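Local structure of 3-dehydroquinate dehydratase (Aquifex aeolicus, 2EGZ) at residues B[34-38]-B[39-43]; B[42-45]-B[46-49]; B[131-134]-B[135-139]; B[209-212]-B[213-216]. The protein catalyses the cis-dehydration of 3-dehydroquinate to 3-dehydroshikimate, the third step of the chorismate pathway, through a Schiff-base intermediate, and works as a homodimer. One frame throughout, in Å; residues are numbered along the deposited sequence.

Contact 1 of 4, residues B[34-38]-B[39-43]; sequences FSDTS and LNYVK
Asp36 lies over one face of the Tyr41 ring: its CB sits 3.7 Å from the ring centroid and 22° off the normal, a CH-pi contact offset toward the rim. The carboxylate of Asp36 follows the same face, its plane only 13° from that of the ring, which makes the overlap a stack. At the ring's edge, near its plane, comes Phe34, whose CD2 is 3.8 Å from Tyr41 CE2. The edge of the Phe34 ring in turn meets Asp36 O in plane, and this carbonyl oxygen is buried without a polar partner in the model. With CG of Tyr41 anti to the backbone N (chi1 -172°), the phenol is swung back along the incoming loop, where its OH bonds to Asp9.

The loop between strand 26-30 and helix 39-51 ends here in a helix N-cap. Asp36 OD1 accepts from Ser38 N at 2.9 Å, closing an Asx turn, and from Ser38 OG at 2.8 Å, on the syn side of the carboxylate. Thus held, Ser38 OG accepts a weak capping bond from Tyr41 N at 3.4 Å. An alanine in place of Asp36 would probably leave Ser38 N without its acceptor and the cap hydroxyl freer to turn. The first helical turn closes through Val42 N to Ser38 O, 3.2 Å and nearly straight, while Val42 CG2 packs against that same oxygen at 3.4 Å.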
ATOM      1  N   PHE B  34      19.399   3.521  -8.638  1.00 26.88           N
ATOM      2  CA  PHE B  34      20.809   3.185  -8.820  1.00 27.43           C
ATOM      3  C   PHE B  34      20.964   1.955  -9.708  1.00 28.44           C
ATOM      4  O   PHE B  34      20.176   1.013  -9.622  1.00 28.29           O
ATOM      5  CB  PHE B  34      21.462   2.893  -7.464  1.00 26.43           C
ATOM      6  CG  PHE B  34      21.991   4.116  -6.751  1.00 26.55           C
ATOM      7  CD1 PHE B  34      21.303   5.324  -6.793  1.00 26.00           C
ATOM      8  CD2 PHE B  34      23.165   4.038  -6.002  1.00 25.43           C
ATOM      9  CE1 PHE B  34      21.775   6.440  -6.098  1.00 24.73           C
ATOM     10  CE2 PHE B  34      23.645   5.144  -5.302  1.00 24.77           C
ATOM     11  CZ  PHE B  34      22.949   6.347  -5.350  1.00 25.62           C
ATOM     12  N   SER B  35      21.991   1.967 -10.552  1.00 29.49           N
ATOM     13  CA  SER B  35      22.263   0.843 -11.442  1.00 31.77           C
ATOM     14  C   SER B  35      23.142  -0.172 -10.713  1.00 31.88           C
ATOM     15  O   SER B  35      23.514  -1.205 -11.269  1.00 33.20           O
ATOM     16  CB  SER B  35      22.963   1.332 -12.703  1.00 31.65           C
ATOM     17  N   ASP B  36      23.468   0.142  -9.463  1.00 31.23           N
ATOM     18  CA  ASP B  36      24.302  -0.710  -8.620  1.00 30.23           C
ATOM     19  C   ASP B  36      23.838  -0.507  -7.180  1.00 29.89           C
ATOM     20  O   ASP B  36      23.817   0.624  -6.697  1.00 29.59           O
ATOM     21  CB  ASP B  36      25.767  -0.282  -8.743  1.00 30.64           C
ATOM     22  CG  ASP B  36      26.718  -1.215  -8.017  1.00 31.81           C
ATOM     23  OD1 ASP B  36      26.364  -1.712  -6.929  1.00 32.79           O
ATOM     24  OD2 ASP B  36      27.835  -1.441  -8.534  1.00 33.84           O
ATOM     25  N   THR B  37      23.470  -1.585  -6.492  1.00 28.90           N
ATOM     26  CA  THR B  37      23.014  -1.453  -5.109  1.00 29.14           C
ATOM     27  C   THR B  37      23.850  -2.224  -4.098  1.00 29.03           C
ATOM     28  O   THR B  37      23.397  -2.487  -2.982  1.00 29.01           O
ATOM     29  CB  THR B  37      21.529  -1.880  -4.944  1.00 28.48           C
ATOM     30  OG1 THR B  37      21.372  -3.258  -5.302  1.00 28.03           O
ATOM     31  CG2 THR B  37      20.633  -1.019  -5.815  1.00 26.89           C
ATOM     32  N   SER B  38      25.074  -2.580  -4.476  1.00 28.38           N
ATOM     33  CA  SER B  38      25.949  -3.304  -3.565  1.00 27.50           C
ATOM     34  C   SER B  38      26.198  -2.435  -2.335  1.00 27.59           C
ATOM     35  O   SER B  38      26.220  -1.209  -2.433  1.00 27.33           O
ATOM     36  CB  SER B  38      27.276  -3.640  -4.251  1.00 28.12           C
ATOM     37  OG  SER B  38      27.898  -2.476  -4.770  1.00 29.14           O
ATOM     38  N   LEU B  39      26.384  -3.070  -1.183  1.00 26.19           N
ATOM     39  CA  LEU B  39      26.612  -2.341   0.056  1.00 27.49           C
ATOM     40  C   LEU B  39      27.776  -1.358  -0.013  1.00 28.72           C
ATOM     41  O   LEU B  39      27.734  -0.295   0.611  1.00 26.87           O
ATOM     42  CB  LEU B  39      26.851  -3.313   1.215  1.00 27.70           C
ATOM     43  CG  LEU B  39      25.735  -4.296   1.590  1.00 28.01           C
ATOM     44  CD1 LEU B  39      26.168  -5.099   2.816  1.00 25.95           C
ATOM     45  CD2 LEU B  39      24.441  -3.543   1.875  1.00 28.36           C
ATOM     46  N   ASN B  40      28.814  -1.699  -0.770  1.00 27.93           N
ATOM     47  CA  ASN B  40      29.965  -0.814  -0.859  1.00 28.01           C
ATOM     48  C   ASN B  40      29.722   0.378  -1.765  1.00 27.54           C
ATOM     49  O   ASN B  40      30.094   1.504  -1.428  1.00 27.68           O
ATOM     50  CB  ASN B  40      31.199  -1.570  -1.349  1.00 30.25           C
ATOM     51  CG  ASN B  40      32.448  -0.717  -1.292  1.00 31.72           C
ATOM     52  OD1 ASN B  40      32.857  -0.278  -0.219  1.00 32.01           O
ATOM     53  ND2 ASN B  40      33.055  -0.468  -2.446  1.00 33.87           N
ATOM     54  N   TYR B  41      29.106   0.130  -2.917  1.00 24.83           N
ATOM     55  CA  TYR B  41      28.820   1.195  -3.865  1.00 25.97           C
ATOM     56  C   TYR B  41      27.993   2.285  -3.195  1.00 24.56           C
ATOM     57  O   TYR B  41      28.294   3.470  -3.323  1.00 25.57           O
ATOM     58  CB  TYR B  41      28.050   0.645  -5.065  1.00 26.41           C
ATOM     59  CG  TYR B  41      27.877   1.637  -6.196  1.00 28.40           C
ATOM     60  CD1 TYR B  41      28.958   2.002  -7.003  1.00 28.65           C
ATOM     61  CD2 TYR B  41      26.630   2.199  -6.473  1.00 28.82           C
ATOM     62  CE1 TYR B  41      28.798   2.896  -8.062  1.00 30.07           C
ATOM     63  CE2 TYR B  41      26.461   3.096  -7.527  1.00 30.14           C
ATOM     64  CZ  TYR B  41      27.547   3.438  -8.318  1.00 29.56           C
ATOM     65  OH  TYR B  41      27.374   4.310  -9.368  1.00 32.44           O
ATOM     66  N   VAL B  42      26.951   1.882  -2.475  1.00 22.36           N
ATOM     67  CA  VAL B  42      26.085   2.849  -1.809  1.00 21.27           C
ATOM     68  C   VAL B  42      26.791   3.504  -0.626  1.00 20.74           C
ATOM     69  O   VAL B  42      26.639   4.702  -0.396  1.00 20.60           O
ATOM     70  CB  VAL B  42      24.772   2.194  -1.332  1.00 19.98           C
ATOM     71  CG1 VAL B  42      23.830   3.265  -0.800  1.00 16.91           C
ATOM     72  CG2 VAL B  42      24.112   1.455  -2.495  1.00 18.58           C
ATOM     73  N   LYS B  43      27.569   2.722   0.114  1.00 20.97           N
ATOM     74  CA  LYS B  43      28.300   3.265   1.251  1.00 22.97           C
ATOM     75  C   LYS B  43      29.229   4.389   0.794  1.00 23.13           C
ATOM     76  O   LYS B  43      29.230   5.476   1.374  1.00 24.06           O
ATOM     77  CB  LYS B  43      29.110   2.162   1.940  1.00 23.57           C
ATOM     78  CG  LYS B  43      29.957   2.650   3.105  1.00 25.84           C
ATOM     79  CD  LYS B  43      30.601   1.493   3.853  1.00 26.82           C
ATOM     80  CE  LYS B  43      31.611   1.986   4.879  1.00 27.57           C
ATOM     81  NZ  LYS B  43      32.796   2.623   4.226  1.00 28.90           N
TER

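Contact 2 of 4, residues B[42-45]-B[46-49]; sequences VKEK and LEEV
Lys43 NZ donates to Glu47 OE2 at 2.6 Å, a salt bridge spanning one turn of helix 39-51. The ammonium meets the carboxylate from above, 45° out of its plane. Lys43 runs extended until its last torsion, where a bend (chi4 -67°) turns NZ back to the acid; Glu47 completes the approach with CG anti to its own carbonyl carbon, which also brings that CG to 3.1 Å from Lys43 O. A glutamine in place of Glu47 would probably leave the ammonium of Lys43 without its opposite charge, weakening the tie across the turn.

All four carbonyls of 42-45 are satisfied by amides four residues on. Leu46 N bonds to Val42 O, Glu47 N to Lys43 O and Val49 N to Lys45 O, the last the longest at 3.1 Å. Glu48 N to Glu44 O is short at 2.8 Å but more bent, with an N-H...O angle of 141°. The carboxylate of Glu48 finds its partner outside both segments, OE2 bonding to Ser13 OG, and Lys45 makes a cation-pi contact with Tyr41. Leu46 and Val49 pack on Leu29 of strand 26-30, while Val42 and Leu46 touch Leu80 of helix 73-80. Such an amphipathic helix, with Leu46 and Val49 toward the strand and Lys43 and Glu47 on the outer side, is typical of a beta-alpha-beta unit in a TIM barrel, here strand 26-30, helix 39-51 and strand 55-59.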
ATOM      1  N   VAL B  42      26.951   1.882  -2.475  1.00 22.36           N
ATOM      2  CA  VAL B  42      26.085   2.849  -1.809  1.00 21.27           C
ATOM      3  C   VAL B  42      26.791   3.504  -0.626  1.00 20.74           C
ATOM      4  O   VAL B  42      26.639   4.702  -0.396  1.00 20.60           O
ATOM      5  CB  VAL B  42      24.772   2.194  -1.332  1.00 19.98           C
ATOM      6  CG1 VAL B  42      23.830   3.265  -0.800  1.00 16.91           C
ATOM      7  CG2 VAL B  42      24.112   1.455  -2.495  1.00 18.58           C
ATOM      8  N   LYS B  43      27.569   2.722   0.114  1.00 20.97           N
ATOM      9  CA  LYS B  43      28.300   3.265   1.251  1.00 22.97           C
ATOM     10  C   LYS B  43      29.229   4.389   0.794  1.00 23.13           C
ATOM     11  O   LYS B  43      29.230   5.476   1.374  1.00 24.06           O
ATOM     12  CB  LYS B  43      29.110   2.162   1.940  1.00 23.57           C
ATOM     13  CG  LYS B  43      29.957   2.650   3.105  1.00 25.84           C
ATOM     14  CD  LYS B  43      30.601   1.493   3.853  1.00 26.82           C
ATOM     15  CE  LYS B  43      31.611   1.986   4.879  1.00 27.57           C
ATOM     16  NZ  LYS B  43      32.796   2.623   4.226  1.00 28.90           N
ATOM     17  N   GLU B  44      30.009   4.133  -0.256  1.00 23.25           N
ATOM     18  CA  GLU B  44      30.939   5.136  -0.777  1.00 22.76           C
ATOM     19  C   GLU B  44      30.214   6.394  -1.246  1.00 21.60           C
ATOM     20  O   GLU B  44      30.750   7.505  -1.149  1.00 20.42           O
ATOM     21  CB  GLU B  44      31.763   4.557  -1.936  1.00 25.33           C
ATOM     22  CG  GLU B  44      32.500   3.271  -1.592  1.00 28.71           C
ATOM     23  CD  GLU B  44      33.648   2.972  -2.546  1.00 31.05           C
ATOM     24  OE1 GLU B  44      33.470   3.127  -3.774  1.00 31.44           O
ATOM     25  OE2 GLU B  44      34.729   2.568  -2.063  1.00 33.06           O
ATOM     26  N   LYS B  45      29.001   6.224  -1.765  1.00 19.49           N
ATOM     27  CA  LYS B  45      28.215   7.360  -2.227  1.00 19.93           C
ATOM     28  C   LYS B  45      27.810   8.215  -1.026  1.00 17.86           C
ATOM     29  O   LYS B  45      27.907   9.439  -1.075  1.00 17.33           O
ATOM     30  CB  LYS B  45      26.974   6.880  -2.979  1.00 20.88           C
ATOM     31  CG  LYS B  45      27.276   6.249  -4.333  1.00 24.48           C
ATOM     32  CD  LYS B  45      27.698   7.302  -5.339  1.00 26.78           C
ATOM     33  CE  LYS B  45      27.989   6.699  -6.707  1.00 29.30           C
ATOM     34  NZ  LYS B  45      29.197   5.831  -6.699  1.00 32.56           N
ATOM     35  N   LEU B  46      27.365   7.566   0.046  1.00 17.97           N
ATOM     36  CA  LEU B  46      26.977   8.283   1.266  1.00 18.30           C
ATOM     37  C   LEU B  46      28.187   9.025   1.825  1.00 19.26           C
ATOM     38  O   LEU B  46      28.087  10.176   2.259  1.00 17.28           O
ATOM     39  CB  LEU B  46      26.466   7.314   2.333  1.00 18.62           C
ATOM     40  CG  LEU B  46      25.125   6.609   2.124  1.00 20.28           C
ATOM     41  CD1 LEU B  46      24.914   5.592   3.234  1.00 19.57           C
ATOM     42  CD2 LEU B  46      23.998   7.635   2.120  1.00 18.62           C
ATOM     43  N   GLU B  47      29.334   8.353   1.818  1.00 18.25           N
ATOM     44  CA  GLU B  47      30.562   8.947   2.327  1.00 18.77           C
ATOM     45  C   GLU B  47      31.024  10.118   1.468  1.00 19.44           C
ATOM     46  O   GLU B  47      31.576  11.088   1.985  1.00 20.11           O
ATOM     47  CB  GLU B  47      31.668   7.892   2.403  1.00 21.16           C
ATOM     48  CG  GLU B  47      31.300   6.709   3.280  1.00 23.21           C
ATOM     49  CD  GLU B  47      32.411   5.681   3.394  1.00 25.87           C
ATOM     50  OE1 GLU B  47      33.017   5.336   2.361  1.00 28.03           O
ATOM     51  OE2 GLU B  47      32.667   5.210   4.520  1.00 28.37           O
ATOM     52  N   GLU B  48      30.802  10.031   0.158  1.00 17.78           N
ATOM     53  CA  GLU B  48      31.216  11.105  -0.733  1.00 17.51           C
ATOM     54  C   GLU B  48      30.388  12.363  -0.466  1.00 16.04           C
ATOM     55  O   GLU B  48      30.886  13.483  -0.562  1.00 15.56           O
ATOM     56  CB  GLU B  48      31.061  10.681  -2.199  1.00 20.43           C
ATOM     57  CG  GLU B  48      31.967  11.455  -3.149  1.00 24.30           C
ATOM     58  CD  GLU B  48      31.704  11.149  -4.611  1.00 25.94           C
ATOM     59  OE1 GLU B  48      31.414   9.980  -4.939  1.00 26.01           O
ATOM     60  OE2 GLU B  48      31.803  12.080  -5.437  1.00 28.26           O
ATOM     61  N   VAL B  49      29.115  12.178  -0.137  1.00 15.33           N
ATOM     62  CA  VAL B  49      28.255  13.318   0.155  1.00 12.86           C
ATOM     63  C   VAL B  49      28.759  13.987   1.421  1.00 12.01           C
ATOM     64  O   VAL B  49      28.884  15.208   1.489  1.00 12.24           O
ATOM     65  CB  VAL B  49      26.800  12.879   0.373  1.00 12.27           C
ATOM     66  CG1 VAL B  49      25.948  14.076   0.741  1.00 11.71           C
ATOM     67  CG2 VAL B  49      26.278  12.226  -0.892  1.00 11.81           C
TER

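Contact 3 of 4, residues B[131-134]-B[135-139]; sequences LREG and YRYGG
Glu133 and Arg136 lie side by side and pair through a salt bridge, OE1 to NH1 at 2.8 Å. The carboxylate oxygen comes to the edge of the guanidinium, near its plane, and the two flat groups are 28° apart. Glu133 bends at its second torsion (chi2 -68°), which turns the carboxylate toward Arg136, while Arg136 reaches it with a chain extended from CG to NE. Beside the same oxygen runs the Tyr137 ring, CE2 3.5 Å from Glu133 OE1 and the ring plane 88° from the carboxylate. The ring's edge also meets the backbone, with Tyr137 CD2 3.2 Å from Glu133 O.

Beneath these side chains helix 124-136 finishes in a Schellman motif. Gly139 N donates to Gly134 O at 2.9 Å, the six-residue closure, and Gly138 N donates to Tyr135 O at 3.0 Å within it. Gly138 has positive phi, a conformation that costs a residue without a side chain little, and it turns the chain toward strand 140-146. The last regular helical bond, Tyr137 N to Glu133 O, is 2.9 Å long; the same amide makes only a weak one to Gly134 O.

Farther out, Arg94 adds a second salt bridge to Glu133 OE1, so two guanidinium groups share one oxygen and would be expected to favour the charged acid. Tyr135 leans along the preceding turn, CD2 3.0 Å from Leu131 O, and its OH is anchored on Glu166 O. Leu131 and Tyr135 both pack on Pro141 in strand 140-146, the strand that carries the Schiff-base lysine Lys142.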
ATOM      1  N   LEU B 131       0.212  11.127   9.617  1.00 12.49           N
ATOM      2  CA  LEU B 131       1.016  11.928  10.528  1.00 13.27           C
ATOM      3  C   LEU B 131       1.112  11.278  11.902  1.00 14.17           C
ATOM      4  O   LEU B 131       2.198  11.164  12.473  1.00 13.34           O
ATOM      5  CB  LEU B 131       0.417  13.326  10.663  1.00 11.48           C
ATOM      6  CG  LEU B 131       0.423  14.138   9.367  1.00 11.80           C
ATOM      7  CD1 LEU B 131      -0.328  15.444   9.581  1.00 11.54           C
ATOM      8  CD2 LEU B 131       1.865  14.404   8.940  1.00 11.55           C
ATOM      9  N   ARG B 132      -0.022  10.843  12.435  1.00 14.00           N
ATOM     10  CA  ARG B 132      -0.015  10.218  13.749  1.00 16.28           C
ATOM     11  C   ARG B 132       0.772   8.920  13.791  1.00 17.15           C
ATOM     12  O   ARG B 132       1.475   8.657  14.764  1.00 16.49           O
ATOM     13  CB  ARG B 132      -1.448   9.999  14.239  1.00 17.41           C
ATOM     14  CG  ARG B 132      -2.079  11.306  14.681  1.00 17.52           C
ATOM     15  CD  ARG B 132      -3.486  11.166  15.208  1.00 22.11           C
ATOM     16  NE  ARG B 132      -3.970  12.479  15.622  1.00 24.10           N
ATOM     17  CZ  ARG B 132      -5.135  13.004  15.256  1.00 26.89           C
ATOM     18  NH1 ARG B 132      -5.951  12.322  14.465  1.00 25.03           N
ATOM     19  NH2 ARG B 132      -5.468  14.227  15.664  1.00 26.15           N
ATOM     20  N   GLU B 133       0.663   8.109  12.743  1.00 18.87           N
ATOM     21  CA  GLU B 133       1.400   6.847  12.702  1.00 20.86           C
ATOM     22  C   GLU B 133       2.894   7.130  12.620  1.00 21.16           C
ATOM     23  O   GLU B 133       3.701   6.447  13.252  1.00 20.32           O
ATOM     24  CB  GLU B 133       0.955   6.007  11.506  1.00 23.33           C
ATOM     25  CG  GLU B 133      -0.410   5.385  11.692  1.00 25.54           C
ATOM     26  CD  GLU B 133      -0.411   4.322  12.774  1.00 28.29           C
ATOM     27  OE1 GLU B 133       0.093   3.209  12.513  1.00 30.51           O
ATOM     28  OE2 GLU B 133      -0.900   4.603  13.888  1.00 28.89           O
ATOM     29  N   GLY B 134       3.259   8.145  11.846  1.00 20.03           N
ATOM     30  CA  GLY B 134       4.661   8.497  11.730  1.00 19.41           C
ATOM     31  C   GLY B 134       5.260   8.817  13.092  1.00 20.11           C
ATOM     32  O   GLY B 134       6.366   8.381  13.412  1.00 18.84           O
ATOM     33  N   TYR B 135       4.532   9.580  13.901  1.00 19.39           N
ATOM     34  CA  TYR B 135       5.015   9.946  15.226  1.00 19.01           C
ATOM     35  C   TYR B 135       4.996   8.744  16.160  1.00 19.99           C
ATOM     36  O   TYR B 135       5.864   8.604  17.020  1.00 19.99           O
ATOM     37  CB  TYR B 135       4.161  11.073  15.819  1.00 19.46           C
ATOM     38  CG  TYR B 135       4.306  12.391  15.090  1.00 17.63           C
ATOM     39  CD1 TYR B 135       5.564  12.947  14.867  1.00 18.37           C
ATOM     40  CD2 TYR B 135       3.185  13.079  14.620  1.00 19.05           C
ATOM     41  CE1 TYR B 135       5.707  14.157  14.190  1.00 18.05           C
ATOM     42  CE2 TYR B 135       3.317  14.292  13.941  1.00 16.83           C
ATOM     43  CZ  TYR B 135       4.580  14.820  13.730  1.00 17.93           C
ATOM     44  OH  TYR B 135       4.722  16.005  13.051  1.00 17.60           O
ATOM     45  N   ARG B 136       4.003   7.882  15.981  1.00 19.62           N
ATOM     46  CA  ARG B 136       3.869   6.683  16.797  1.00 22.06           C
ATOM     47  C   ARG B 136       5.047   5.734  16.597  1.00 21.33           C
ATOM     48  O   ARG B 136       5.457   5.048  17.532  1.00 22.22           O
ATOM     49  CB  ARG B 136       2.545   5.979  16.472  1.00 22.67           C
ATOM     50  CG  ARG B 136       2.362   4.607  17.111  1.00 29.01           C
ATOM     51  CD  ARG B 136       0.918   4.124  16.950  1.00 31.89           C
ATOM     52  NE  ARG B 136       0.766   2.693  17.208  1.00 36.10           N
ATOM     53  CZ  ARG B 136       0.776   1.754  16.266  1.00 36.34           C
ATOM     54  NH1 ARG B 136       0.928   2.084  14.992  1.00 37.31           N
ATOM     55  NH2 ARG B 136       0.630   0.478  16.599  1.00 39.66           N
ATOM     56  N   TYR B 137       5.593   5.696  15.384  1.00 20.41           N
ATOM     57  CA  TYR B 137       6.732   4.830  15.087  1.00 20.31           C
ATOM     58  C   TYR B 137       8.060   5.547  15.303  1.00 19.97           C
ATOM     59  O   TYR B 137       9.120   5.040  14.920  1.00 20.49           O
ATOM     60  CB  TYR B 137       6.651   4.306  13.649  1.00 21.12           C
ATOM     61  CG  TYR B 137       5.678   3.165  13.465  1.00 22.88           C
ATOM     62  CD1 TYR B 137       6.019   1.865  13.837  1.00 24.98           C
ATOM     63  CD2 TYR B 137       4.408   3.384  12.939  1.00 25.34           C
ATOM     64  CE1 TYR B 137       5.114   0.812  13.688  1.00 25.74           C
ATOM     65  CE2 TYR B 137       3.498   2.343  12.785  1.00 26.18           C
ATOM     66  CZ  TYR B 137       3.856   1.060  13.161  1.00 26.93           C
ATOM     67  OH  TYR B 137       2.954   0.029  13.005  1.00 27.61           O
ATOM     68  N   GLY B 138       7.990   6.734  15.905  1.00 18.89           N
ATOM     69  CA  GLY B 138       9.182   7.507  16.210  1.00 19.23           C
ATOM     70  C   GLY B 138       9.922   8.196  15.074  1.00 19.37           C
ATOM     71  O   GLY B 138      11.118   8.455  15.190  1.00 20.19           O
ATOM     72  N   GLY B 139       9.234   8.515  13.985  1.00 18.01           N
ATOM     73  CA  GLY B 139       9.917   9.174  12.888  1.00 16.47           C
ATOM     74  C   GLY B 139       9.322  10.517  12.528  1.00 17.29           C
ATOM     75  O   GLY B 139       8.369  10.983  13.163  1.00 16.62           O
TER

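Contact 4 of 4, residues B[209-212]-B[213-216]; sequences MVEL and RKKF
Met209 O, Val210 O, Glu211 O and Leu212 O each receive the amide four residues on, in unbroken alpha-helical order. The shortest bond is Arg213 N to Met209 O at 2.8 Å, the longest Lys214 N to Val210 O at 3.2 Å. Their N-H...O angles fall between 151° and 160°, so the hydrogen bonding is regular over these two turns.

Leu212 and Phe216 meet on one flank, Leu212 CD2 to Phe216 CE2 at 4.2 Å, a loose apolar contact. The Phe216 ring is turned by its first torsion (chi1 -74°), which sets CG beside the backbone N and the ring edge against the preceding turn: Leu212 O lies in the ring plane, 3.3 Å from Phe216 CD2. Both residues also touch Leu181 of helix 179-182. On the exposed side Glu211 OE2 and the aliphatic Lys214 CD approach to 3.8 Å. Their charged ends do not meet, Glu211 OE1 staying 5.0 Å from Lys214 NZ.

Inward, Arg213 CB rests 3.4 Å from Met209 O, and a chain extended to CD and then bent at its third torsion brings the guanidinium to Asp25, with which NH1 forms a salt bridge while also bonding to Met1 O. Met209 and Arg213 both lie on Ile3 of strand 2-7, and Met209 touches the substrate-binding Arg180. This is the closing helix of a TIM barrel, laid against the first strand.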
ATOM      1  N   MET B 209      15.246  27.899  -5.046  1.00 16.00           N
ATOM      2  CA  MET B 209      14.752  27.705  -3.683  1.00 13.65           C
ATOM      3  C   MET B 209      15.683  28.347  -2.656  1.00 13.94           C
ATOM      4  O   MET B 209      15.237  28.835  -1.619  1.00 12.44           O
ATOM      5  CB  MET B 209      14.593  26.218  -3.374  1.00 13.10           C
ATOM      6  CG  MET B 209      13.990  25.936  -2.005  1.00 14.24           C
ATOM      7  SD  MET B 209      12.324  26.641  -1.779  1.00 10.13           S
ATOM      8  CE  MET B 209      11.355  25.344  -2.504  1.00 15.55           C
ATOM      9  N   VAL B 210      16.980  28.343  -2.941  1.00 13.64           N
ATOM     10  CA  VAL B 210      17.938  28.944  -2.023  1.00 13.89           C
ATOM     11  C   VAL B 210      17.649  30.436  -1.876  1.00 14.44           C
ATOM     12  O   VAL B 210      17.626  30.976  -0.768  1.00 13.66           O
ATOM     13  CB  VAL B 210      19.381  28.744  -2.528  1.00 13.31           C
ATOM     14  CG1 VAL B 210      20.343  29.616  -1.739  1.00 15.11           C
ATOM     15  CG2 VAL B 210      19.767  27.275  -2.387  1.00 14.31           C
ATOM     16  N   GLU B 211      17.417  31.100  -3.000  1.00 15.05           N
ATOM     17  CA  GLU B 211      17.134  32.523  -2.974  1.00 16.73           C
ATOM     18  C   GLU B 211      15.765  32.811  -2.356  1.00 14.80           C
ATOM     19  O   GLU B 211      15.588  33.828  -1.686  1.00 13.53           O
ATOM     20  CB  GLU B 211      17.204  33.104  -4.384  1.00 20.65           C
ATOM     21  CG  GLU B 211      17.288  34.622  -4.403  1.00 29.23           C
ATOM     22  CD  GLU B 211      18.438  35.146  -3.555  1.00 33.82           C
ATOM     23  OE1 GLU B 211      19.598  34.745  -3.804  1.00 36.83           O
ATOM     24  OE2 GLU B 211      18.182  35.959  -2.638  1.00 37.46           O
ATOM     25  N   LEU B 212      14.801  31.918  -2.581  1.00 13.96           N
ATOM     26  CA  LEU B 212      13.457  32.103  -2.026  1.00 13.14           C
ATOM     27  C   LEU B 212      13.473  31.942  -0.513  1.00 12.65           C
ATOM     28  O   LEU B 212      12.793  32.676   0.207  1.00 10.88           O
ATOM     29  CB  LEU B 212      12.476  31.096  -2.638  1.00 13.86           C
ATOM     30  CG  LEU B 212      12.191  31.242  -4.137  1.00 13.88           C
ATOM     31  CD1 LEU B 212      11.369  30.063  -4.628  1.00 14.29           C
ATOM     32  CD2 LEU B 212      11.455  32.549  -4.392  1.00 15.95           C
ATOM     33  N   ARG B 213      14.252  30.978  -0.029  1.00 10.58           N
ATOM     34  CA  ARG B 213      14.349  30.742   1.407  1.00 10.89           C
ATOM     35  C   ARG B 213      14.951  31.967   2.094  1.00  9.93           C
ATOM     36  O   ARG B 213      14.543  32.341   3.193  1.00 10.00           O
ATOM     37  CB  ARG B 213      15.212  29.506   1.700  1.00 10.16           C
ATOM     38  CG  ARG B 213      15.314  29.182   3.194  1.00 12.81           C
ATOM     39  CD  ARG B 213      16.198  27.962   3.458  1.00 12.89           C
ATOM     40  NE  ARG B 213      17.530  28.136   2.882  1.00 13.22           N
ATOM     41  CZ  ARG B 213      18.479  27.207   2.894  1.00 14.12           C
ATOM     42  NH1 ARG B 213      18.251  26.025   3.459  1.00 13.13           N
ATOM     43  NH2 ARG B 213      19.650  27.453   2.320  1.00 12.68           N
ATOM     44  N   LYS B 214      15.919  32.592   1.437  1.00 10.65           N
ATOM     45  CA  LYS B 214      16.569  33.773   1.992  1.00 13.12           C
ATOM     46  C   LYS B 214      15.612  34.959   1.990  1.00 12.29           C
ATOM     47  O   LYS B 214      15.487  35.669   2.983  1.00 11.14           O
ATOM     48  CB  LYS B 214      17.827  34.104   1.179  1.00 16.14           C
ATOM     49  CG  LYS B 214      18.553  35.361   1.625  1.00 19.56           C
ATOM     50  CD  LYS B 214      19.821  35.600   0.810  1.00 23.35           C
ATOM     51  CE  LYS B 214      20.862  34.505   1.053  1.00 28.07           C
ATOM     52  NZ  LYS B 214      22.193  34.807   0.433  1.00 29.17           N
ATOM     53  N   LYS B 215      14.916  35.149   0.873  1.00 12.97           N
ATOM     54  CA  LYS B 215      13.972  36.254   0.729  1.00 13.93           C
ATOM     55  C   LYS B 215      12.787  36.204   1.688  1.00 14.05           C
ATOM     56  O   LYS B 215      12.380  37.230   2.232  1.00 14.97           O
ATOM     57  CB  LYS B 215      13.445  36.308  -0.712  1.00 16.62           C
ATOM     58  CG  LYS B 215      12.484  37.461  -0.976  1.00 20.84           C
ATOM     59  CD  LYS B 215      11.835  37.373  -2.359  1.00 24.77           C
ATOM     60  CE  LYS B 215      12.840  37.584  -3.489  1.00 27.53           C
ATOM     61  NZ  LYS B 215      12.167  37.577  -4.830  1.00 29.59           N
ATOM     62  N   PHE B 216      12.240  35.012   1.904  1.00 13.51           N
ATOM     63  CA  PHE B 216      11.069  34.864   2.764  1.00 12.63           C
ATOM     64  C   PHE B 216      11.293  34.529   4.233  1.00 13.09           C
ATOM     65  O   PHE B 216      10.492  34.918   5.088  1.00 12.03           O
ATOM     66  CB  PHE B 216      10.128  33.826   2.151  1.00 12.97           C
ATOM     67  CG  PHE B 216       9.387  34.328   0.949  1.00 12.32           C
ATOM     68  CD1 PHE B 216       8.237  35.091   1.101  1.00 12.53           C
ATOM     69  CD2 PHE B 216       9.868  34.087  -0.334  1.00 12.56           C
ATOM     70  CE1 PHE B 216       7.572  35.614  -0.009  1.00 12.81           C
ATOM     71  CE2 PHE B 216       9.212  34.607  -1.452  1.00 13.10           C
ATOM     72  CZ  PHE B 216       8.062  35.371  -1.288  1.00 12.22           C
TER

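Contacts 1 and 2 follow one another on helix 39-51, share Val42 and Lys43, and touch where Phe34 packs on Lys45; contacts 3 and 4 lie on separate helices, with centres about 30 Å apart. All four are partly buried, on the outer helical layer of the barrel or, in contact 1, the loop leading in, and contact 4 has the most exposed residues. Their chemistry follows position along a helix. Contact 1 starts one with side-chain caps, contact 3 ends one with glycine and backbone bonds, contact 2 lies within one, contact 4 near its C-terminal end. Ion pairs bridge the turn in contacts 2 and 3, whereas contact 4 sends its arginine to an outside partner.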